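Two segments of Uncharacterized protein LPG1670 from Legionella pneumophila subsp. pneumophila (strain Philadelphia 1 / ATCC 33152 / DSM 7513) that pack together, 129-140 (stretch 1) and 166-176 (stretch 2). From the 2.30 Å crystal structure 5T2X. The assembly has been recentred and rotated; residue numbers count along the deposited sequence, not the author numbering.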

ATOM      1  N   GLN A 129       6.237   3.456  -4.488  1.00 32.43           N
ATOM      2  CA  GLN A 129       5.558   2.439  -5.279  1.00 32.94           C
ATOM      3  C   GLN A 129       4.168   2.119  -4.741  1.00 36.33           C
ATOM      4  O   GLN A 129       3.532   1.174  -5.219  1.00 40.89           O
ATOM      5  CB  GLN A 129       6.407   1.167  -5.335  1.00 31.12           C
ATOM      6  CG  GLN A 129       7.808   1.386  -5.882  1.00 35.02           C
ATOM      7  CD  GLN A 129       7.811   1.740  -7.358  1.00 34.69           C
ATOM      8  OE1 GLN A 129       6.960   1.281  -8.120  1.00 31.23           O
ATOM      9  NE2 GLN A 129       8.771   2.561  -7.768  1.00 31.84           N
ATOM     10  N   HIS A 130       3.701   2.877  -3.743  1.00 29.30           N
ATOM     11  CA  HIS A 130       2.344   2.766  -3.206  1.00 32.89           C
ATOM     12  C   HIS A 130       2.100   1.405  -2.558  1.00 34.33           C
ATOM     13  O   HIS A 130       1.002   0.850  -2.629  1.00 33.48           O
ATOM     14  CB  HIS A 130       1.299   3.054  -4.284  1.00 38.31           C
ATOM     15  CG  HIS A 130       1.529   4.342  -5.010  1.00 42.02           C
ATOM     16  ND1 HIS A 130       1.514   5.566  -4.377  1.00 37.69           N
ATOM     17  CD2 HIS A 130       1.789   4.597  -6.315  1.00 35.81           C
ATOM     18  CE1 HIS A 130       1.752   6.520  -5.259  1.00 38.15           C
ATOM     19  NE2 HIS A 130       1.922   5.958  -6.443  1.00 37.57           N
ATOM     20  N   CYS A 131       3.129   0.869  -1.907  1.00 31.09           N
ATOM     21  CA  CYS A 131       2.988  -0.395  -1.197  1.00 27.38           C
ATOM     22  C   CYS A 131       2.161  -0.197   0.067  1.00 31.75           C
ATOM     23  O   CYS A 131       2.410   0.730   0.845  1.00 27.68           O
ATOM     24  CB  CYS A 131       4.364  -0.960  -0.849  1.00 22.65           C
ATOM     25  SG  CYS A 131       4.323  -2.514   0.068  1.00 32.25           S
ATOM     26  N   PHE A 132       1.171  -1.073   0.272  1.00 34.00           N
ATOM     27  CA  PHE A 132       0.308  -0.952   1.444  1.00 27.05           C
ATOM     28  C   PHE A 132       1.098  -1.136   2.733  1.00 27.46           C
ATOM     29  O   PHE A 132       0.831  -0.457   3.732  1.00 36.66           O
ATOM     30  CB  PHE A 132      -0.833  -1.967   1.374  1.00 28.51           C
ATOM     31  CG  PHE A 132      -1.670  -2.021   2.626  1.00 34.70           C
ATOM     32  CD1 PHE A 132      -2.717  -1.135   2.813  1.00 35.14           C
ATOM     33  CD2 PHE A 132      -1.402  -2.954   3.618  1.00 29.61           C
ATOM     34  CE1 PHE A 132      -3.484  -1.178   3.964  1.00 37.43           C
ATOM     35  CE2 PHE A 132      -2.162  -2.999   4.770  1.00 33.96           C
ATOM     36  CZ  PHE A 132      -3.208  -2.111   4.942  1.00 34.22           C
ATOM     37  N   TYR A 133       2.058  -2.064   2.737  1.00 33.07           N
ATOM     38  CA  TYR A 133       2.869  -2.286   3.928  1.00 27.98           C
ATOM     39  C   TYR A 133       3.622  -1.024   4.321  1.00 30.58           C
ATOM     40  O   TYR A 133       3.756  -0.715   5.511  1.00 32.89           O
ATOM     41  CB  TYR A 133       3.849  -3.437   3.691  1.00 27.40           C
ATOM     42  CG  TYR A 133       3.215  -4.714   3.186  1.00 29.94           C
ATOM     43  CD1 TYR A 133       2.030  -5.191   3.730  1.00 35.12           C
ATOM     44  CD2 TYR A 133       3.804  -5.442   2.159  1.00 32.24           C
ATOM     45  CE1 TYR A 133       1.452  -6.360   3.268  1.00 29.65           C
ATOM     46  CE2 TYR A 133       3.234  -6.608   1.691  1.00 29.03           C
ATOM     47  CZ  TYR A 133       2.059  -7.062   2.248  1.00 38.67           C
ATOM     48  OH  TYR A 133       1.492  -8.226   1.780  1.00 42.53           O
ATOM     49  N   ALA A 134       4.116  -0.277   3.332  1.00 31.32           N
ATOM     50  CA  ALA A 134       4.856   0.946   3.620  1.00 30.26           C
ATOM     51  C   ALA A 134       3.935   2.026   4.171  1.00 29.29           C
ATOM     52  O   ALA A 134       4.262   2.685   5.165  1.00 28.32           O
ATOM     53  CB  ALA A 134       5.568   1.437   2.361  1.00 26.76           C
ATOM     54  N   TYR A 135       2.780   2.229   3.530  1.00 25.21           N
ATOM     55  CA  TYR A 135       1.821   3.211   4.028  1.00 27.27           C
ATOM     56  C   TYR A 135       1.368   2.869   5.442  1.00 28.65           C
ATOM     57  O   TYR A 135       1.216   3.761   6.285  1.00 33.82           O
ATOM     58  CB  TYR A 135       0.619   3.296   3.087  1.00 26.63           C
ATOM     59  CG  TYR A 135       0.885   4.063   1.811  1.00 28.93           C
ATOM     60  CD1 TYR A 135       1.693   5.192   1.813  1.00 27.44           C
ATOM     61  CD2 TYR A 135       0.329   3.655   0.603  1.00 27.46           C
ATOM     62  CE1 TYR A 135       1.938   5.900   0.647  1.00 30.30           C
ATOM     63  CE2 TYR A 135       0.569   4.356  -0.568  1.00 28.28           C
ATOM     64  CZ  TYR A 135       1.375   5.475  -0.539  1.00 36.57           C
ATOM     65  OH  TYR A 135       1.618   6.177  -1.699  1.00 42.57           O
ATOM     66  N   ASN A 136       1.158   1.582   5.722  1.00 34.63           N
ATOM     67  CA  ASN A 136       0.754   1.172   7.063  1.00 31.20           C
ATOM     68  C   ASN A 136       1.859   1.447   8.076  1.00 30.71           C
ATOM     69  O   ASN A 136       1.603   1.987   9.159  1.00 33.88           O
ATOM     70  CB  ASN A 136       0.379  -0.310   7.066  1.00 36.47           C
ATOM     71  CG  ASN A 136      -0.108  -0.786   8.420  1.00 43.54           C
ATOM     72  OD1 ASN A 136      -0.719  -0.030   9.173  1.00 46.80           O
ATOM     73  ND2 ASN A 136       0.167  -2.044   8.738  1.00 43.77           N
ATOM     74  N   SER A 137       3.098   1.087   7.737  1.00 25.55           N
ATOM     75  CA  SER A 137       4.207   1.278   8.666  1.00 30.40           C
ATOM     76  C   SER A 137       4.553   2.755   8.824  1.00 31.43           C
ATOM     77  O   SER A 137       4.884   3.205   9.927  1.00 27.55           O
ATOM     78  CB  SER A 137       5.424   0.482   8.195  1.00 26.00           C
ATOM     79  OG  SER A 137       6.501   0.605   9.107  1.00 46.71           O
ATOM     80  N   LEU A 138       4.479   3.527   7.735  1.00 30.14           N
ATOM     81  CA  LEU A 138       4.775   4.953   7.826  1.00 26.91           C
ATOM     82  C   LEU A 138       3.721   5.700   8.633  1.00 27.25           C
ATOM     83  O   LEU A 138       4.054   6.660   9.338  1.00 31.40           O
ATOM     84  CB  LEU A 138       4.902   5.559   6.429  1.00 27.64           C
ATOM     85  CG  LEU A 138       6.216   5.299   5.693  1.00 29.56           C
ATOM     86  CD1 LEU A 138       6.143   5.822   4.269  1.00 27.39           C
ATOM     87  CD2 LEU A 138       7.378   5.939   6.439  1.00 23.64           C
ATOM     88  N   SER A 139       2.454   5.288   8.545  1.00 28.37           N
ATOM     89  CA  SER A 139       1.419   5.934   9.347  1.00 34.64           C
ATOM     90  C   SER A 139       1.612   5.656  10.831  1.00 34.58           C
ATOM     91  O   SER A 139       1.327   6.523  11.664  1.00 36.56           O
ATOM     92  CB  SER A 139       0.029   5.482   8.895  1.00 29.32           C
ATOM     93  OG  SER A 139      -0.168   4.102   9.142  1.00 45.00           O
ATOM     94  N   THR A 140       2.094   4.461  11.181  1.00 29.93           N
ATOM     95  CA  THR A 140       2.452   4.190  12.570  1.00 34.97           C
ATOM     96  C   THR A 140       3.622   5.062  13.011  1.00 30.63           C
ATOM     97  O   THR A 140       3.621   5.597  14.126  1.00 34.40           O
ATOM     98  CB  THR A 140       2.787   2.709  12.748  1.00 26.19           C
ATOM     99  OG1 THR A 140       1.630   1.917  12.456  1.00 31.94           O
ATOM    100  CG2 THR A 140       3.243   2.430  14.175  1.00 30.22           C
ATOM    101  N   GLN A 166      -6.350   4.989  -1.869  1.00 35.48           N
ATOM    102  CA  GLN A 166      -6.336   5.180  -3.314  1.00 40.34           C
ATOM    103  C   GLN A 166      -6.001   3.903  -4.070  1.00 40.42           C
ATOM    104  O   GLN A 166      -6.357   3.783  -5.246  1.00 44.87           O
ATOM    105  CB  GLN A 166      -5.332   6.267  -3.703  1.00 39.51           C
ATOM    106  CG  GLN A 166      -5.668   7.657  -3.204  1.00 58.36           C
ATOM    107  CD  GLN A 166      -4.742   8.713  -3.780  1.00 68.34           C
ATOM    108  OE1 GLN A 166      -4.116   8.503  -4.819  1.00 55.25           O
ATOM    109  NE2 GLN A 166      -4.646   9.853  -3.104  1.00 77.35           N
ATOM    110  N   TYR A 167      -5.327   2.947  -3.430  1.00 35.64           N
ATOM    111  CA  TYR A 167      -4.802   1.795  -4.145  1.00 42.71           C
ATOM    112  C   TYR A 167      -5.135   0.444  -3.527  1.00 41.77           C
ATOM    113  O   TYR A 167      -4.929  -0.573  -4.197  1.00 41.42           O
ATOM    114  CB  TYR A 167      -3.272   1.897  -4.272  1.00 33.20           C
ATOM    115  CG  TYR A 167      -2.769   3.225  -4.797  1.00 39.33           C
ATOM    116  CD1 TYR A 167      -2.789   3.512  -6.156  1.00 43.38           C
ATOM    117  CD2 TYR A 167      -2.255   4.184  -3.934  1.00 40.47           C
ATOM    118  CE1 TYR A 167      -2.323   4.724  -6.639  1.00 35.99           C
ATOM    119  CE2 TYR A 167      -1.787   5.398  -4.407  1.00 35.48           C
ATOM    120  CZ  TYR A 167      -1.823   5.662  -5.760  1.00 44.31           C
ATOM    121  OH  TYR A 167      -1.357   6.867  -6.236  1.00 56.23           O
ATOM    122  N   HIS A 168      -5.639   0.387  -2.291  1.00 33.59           N
ATOM    123  CA  HIS A 168      -5.706  -0.894  -1.596  1.00 37.06           C
ATOM    124  C   HIS A 168      -7.089  -1.215  -1.039  1.00 31.06           C
ATOM    125  O   HIS A 168      -7.197  -2.016  -0.105  1.00 38.52           O
ATOM    126  CB  HIS A 168      -4.647  -0.945  -0.494  1.00 29.52           C
ATOM    127  CG  HIS A 168      -3.251  -0.810  -1.016  1.00 31.12           C
ATOM    128  ND1 HIS A 168      -2.636  -1.798  -1.754  1.00 28.09           N
ATOM    129  CD2 HIS A 168      -2.364   0.211  -0.941  1.00 29.32           C
ATOM    130  CE1 HIS A 168      -1.423  -1.400  -2.095  1.00 34.94           C
ATOM    131  NE2 HIS A 168      -1.234  -0.185  -1.614  1.00 30.74           N
ATOM    132  N   TRP A 169      -8.142  -0.614  -1.591  1.00 35.38           N
ATOM    133  CA  TRP A 169      -9.525  -1.103  -1.456  1.00 38.68           C
ATOM    134  C   TRP A 169      -9.896  -1.219   0.022  1.00 39.76           C
ATOM    135  O   TRP A 169      -9.729  -0.240   0.768  1.00 36.33           O
ATOM    136  CB  TRP A 169      -9.643  -2.393  -2.260  1.00 37.32           C
ATOM    137  CG  TRP A 169      -9.535  -2.198  -3.739  1.00 39.59           C
ATOM    138  CD1 TRP A 169      -8.391  -2.076  -4.469  1.00 37.82           C
ATOM    139  CD2 TRP A 169     -10.619  -2.108  -4.670  1.00 47.92           C
ATOM    140  NE1 TRP A 169      -8.693  -1.911  -5.799  1.00 46.60           N
ATOM    141  CE2 TRP A 169     -10.055  -1.928  -5.949  1.00 52.62           C
ATOM    142  CE3 TRP A 169     -12.010  -2.162  -4.548  1.00 47.05           C
ATOM    143  CZ2 TRP A 169     -10.835  -1.802  -7.097  1.00 47.25           C
ATOM    144  CZ3 TRP A 169     -12.783  -2.035  -5.688  1.00 45.33           C
ATOM    145  CH2 TRP A 169     -12.193  -1.856  -6.946  1.00 40.03           C
ATOM    146  N   THR A 170     -10.389  -2.375   0.485  1.00 40.61           N
ATOM    147  CA  THR A 170     -10.886  -2.475   1.858  1.00 34.64           C
ATOM    148  C   THR A 170      -9.778  -2.341   2.896  1.00 33.15           C
ATOM    149  O   THR A 170      -9.960  -1.575   3.859  1.00 40.95           O
ATOM    150  CB  THR A 170     -11.675  -3.780   2.028  1.00 37.00           C
ATOM    151  OG1 THR A 170     -12.914  -3.688   1.317  1.00 39.76           O
ATOM    152  CG2 THR A 170     -11.948  -4.065   3.498  1.00 36.98           C
ATOM    153  N   PRO A 171      -8.637  -3.038   2.792  1.00 41.67           N
ATOM    154  CA  PRO A 171      -7.578  -2.819   3.792  1.00 33.71           C
ATOM    155  C   PRO A 171      -7.083  -1.385   3.842  1.00 38.51           C
ATOM    156  O   PRO A 171      -6.658  -0.925   4.911  1.00 33.65           O
ATOM    157  CB  PRO A 171      -6.472  -3.783   3.344  1.00 37.62           C
ATOM    158  CG  PRO A 171      -7.189  -4.854   2.618  1.00 37.01           C
ATOM    159  CD  PRO A 171      -8.297  -4.156   1.891  1.00 36.71           C
ATOM    160  N   GLY A 172      -7.127  -0.662   2.722  1.00 36.44           N
ATOM    161  CA  GLY A 172      -6.751   0.742   2.747  1.00 35.81           C
ATOM    162  C   GLY A 172      -7.716   1.582   3.563  1.00 36.94           C
ATOM    163  O   GLY A 172      -7.304   2.387   4.403  1.00 35.21           O
ATOM    164  N   TYR A 173      -9.019   1.403   3.329  1.00 32.12           N
ATOM    165  CA  TYR A 173     -10.010   2.163   4.084  1.00 34.95           C
ATOM    166  C   TYR A 173     -10.076   1.716   5.537  1.00 35.08           C
ATOM    167  O   TYR A 173     -10.403   2.522   6.415  1.00 35.07           O
ATOM    168  CB  TYR A 173     -11.382   2.051   3.418  1.00 24.76           C
ATOM    169  CG  TYR A 173     -11.534   2.974   2.232  1.00 27.46           C
ATOM    170  CD1 TYR A 173     -11.964   4.282   2.400  1.00 26.87           C
ATOM    171  CD2 TYR A 173     -11.226   2.544   0.948  1.00 29.47           C
ATOM    172  CE1 TYR A 173     -12.094   5.136   1.320  1.00 29.10           C
ATOM    173  CE2 TYR A 173     -11.356   3.389  -0.137  1.00 34.32           C
ATOM    174  CZ  TYR A 173     -11.789   4.684   0.056  1.00 30.83           C
ATOM    175  OH  TYR A 173     -11.918   5.530  -1.021  1.00 40.21           O
ATOM    176  N   LEU A 174      -9.768   0.447   5.817  1.00 22.96           N
ATOM    177  CA  LEU A 174      -9.671   0.020   7.208  1.00 29.23           C
ATOM    178  C   LEU A 174      -8.494   0.684   7.909  1.00 34.09           C
ATOM    179  O   LEU A 174      -8.580   0.999   9.103  1.00 38.19           O
ATOM    180  CB  LEU A 174      -9.557  -1.502   7.288  1.00 27.96           C
ATOM    181  CG  LEU A 174     -10.860  -2.276   7.071  1.00 38.98           C
ATOM    182  CD1 LEU A 174     -10.635  -3.769   7.241  1.00 38.08           C
ATOM    183  CD2 LEU A 174     -11.936  -1.782   8.025  1.00 33.29           C
ATOM    184  N   LEU A 175      -7.392   0.909   7.188  1.00 34.39           N
ATOM    185  CA  LEU A 175      -6.271   1.643   7.764  1.00 27.10           C
ATOM    186  C   LEU A 175      -6.655   3.090   8.050  1.00 23.34           C
ATOM    187  O   LEU A 175      -6.332   3.626   9.116  1.00 33.52           O
ATOM    188  CB  LEU A 175      -5.062   1.579   6.829  1.00 32.92           C
ATOM    189  CG  LEU A 175      -3.865   2.452   7.212  1.00 34.09           C
ATOM    190  CD1 LEU A 175      -3.303   2.040   8.564  1.00 26.85           C
ATOM    191  CD2 LEU A 175      -2.788   2.390   6.138  1.00 34.77           C
ATOM    192  N   PHE A 176      -7.345   3.737   7.104  1.00 26.52           N
ATOM    193  CA  PHE A 176      -7.833   5.093   7.334  1.00 27.77           C
ATOM    194  C   PHE A 176      -8.808   5.131   8.503  1.00 34.06           C
ATOM    195  O   PHE A 176      -8.788   6.068   9.308  1.00 31.42           O
ATOM    196  CB  PHE A 176      -8.495   5.624   6.063  1.00 33.08           C
ATOM    197  CG  PHE A 176      -8.787   7.101   6.092  1.00 36.02           C
ATOM    198  CD1 PHE A 176      -9.973   7.582   6.624  1.00 33.61           C
ATOM    199  CD2 PHE A 176      -7.882   8.008   5.566  1.00 33.67           C
ATOM    200  CE1 PHE A 176     -10.245   8.940   6.642  1.00 33.46           C
ATOM    201  CE2 PHE A 176      -8.148   9.367   5.580  1.00 37.88           C
ATOM    202  CZ  PHE A 176      -9.331   9.833   6.119  1.00 35.61           C
TER

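Two helices, 132-140 and the one that runs through Leu-175, lie side by side and nearly parallel, their axes 11.1 Å apart at closest approach and inclined by 4°. That spacing leaves room for side chains between them, and the largest share is taken by Phe-132. With chi1 near t, its ring reaches into a hollow lined by His-168, Pro-171, Gly-172 and Leu-175. Phe-132 CZ lies 4.0 Å from Pro-171 CB, and Phe-132 CE1 comes within 3.3 Å of Pro-171 O and 3.9 Å of Gly-172 N. The backbone of Gly-172 lines the hollow, where a CB would be crowded by His-168 C of its own stretch (3.5 Å) rather than by the ring, while Leu-175 closes it, its CD2 4.2 Å from Phe-132 CE1.

His-168 fits beneath the start of the first helix. Its ring turns one face to Phe-132, whose CB stands 3.4 Å from the imidazole centroid, almost on the ring normal, and whose ring presents its edge to that face. Near the plane of the imidazole, His-168 NE2 donates a hydrogen bond of 2.7 Å to His-130 O. Imidazole suits this buried place: it offers a flat surface for packing and a polar edge for the carbonyl, while ND1 is satisfied elsewhere in the structure.

Beyond it, the rings of His-130 and Tyr-167 form an offset stack, with centroids 4.1 Å apart and planes at 25°. The His-130 ring is steadied from its own stretch by a 2.7 Å hydrogen bond between His-130 ND1 and Tyr-135 OH; Tyr-135 also touches Tyr-167, CE2 to CD2, at 4.4 Å.

At the other end, Leu-175 projects toward the first helix. Its CD1 lies 3.4 Å from Asn-136 OD1 and 3.8 Å from Ser-139 OG, and Ser-139, whose OG donates to Asn-136 O (2.8 Å), packs against the leucine tip.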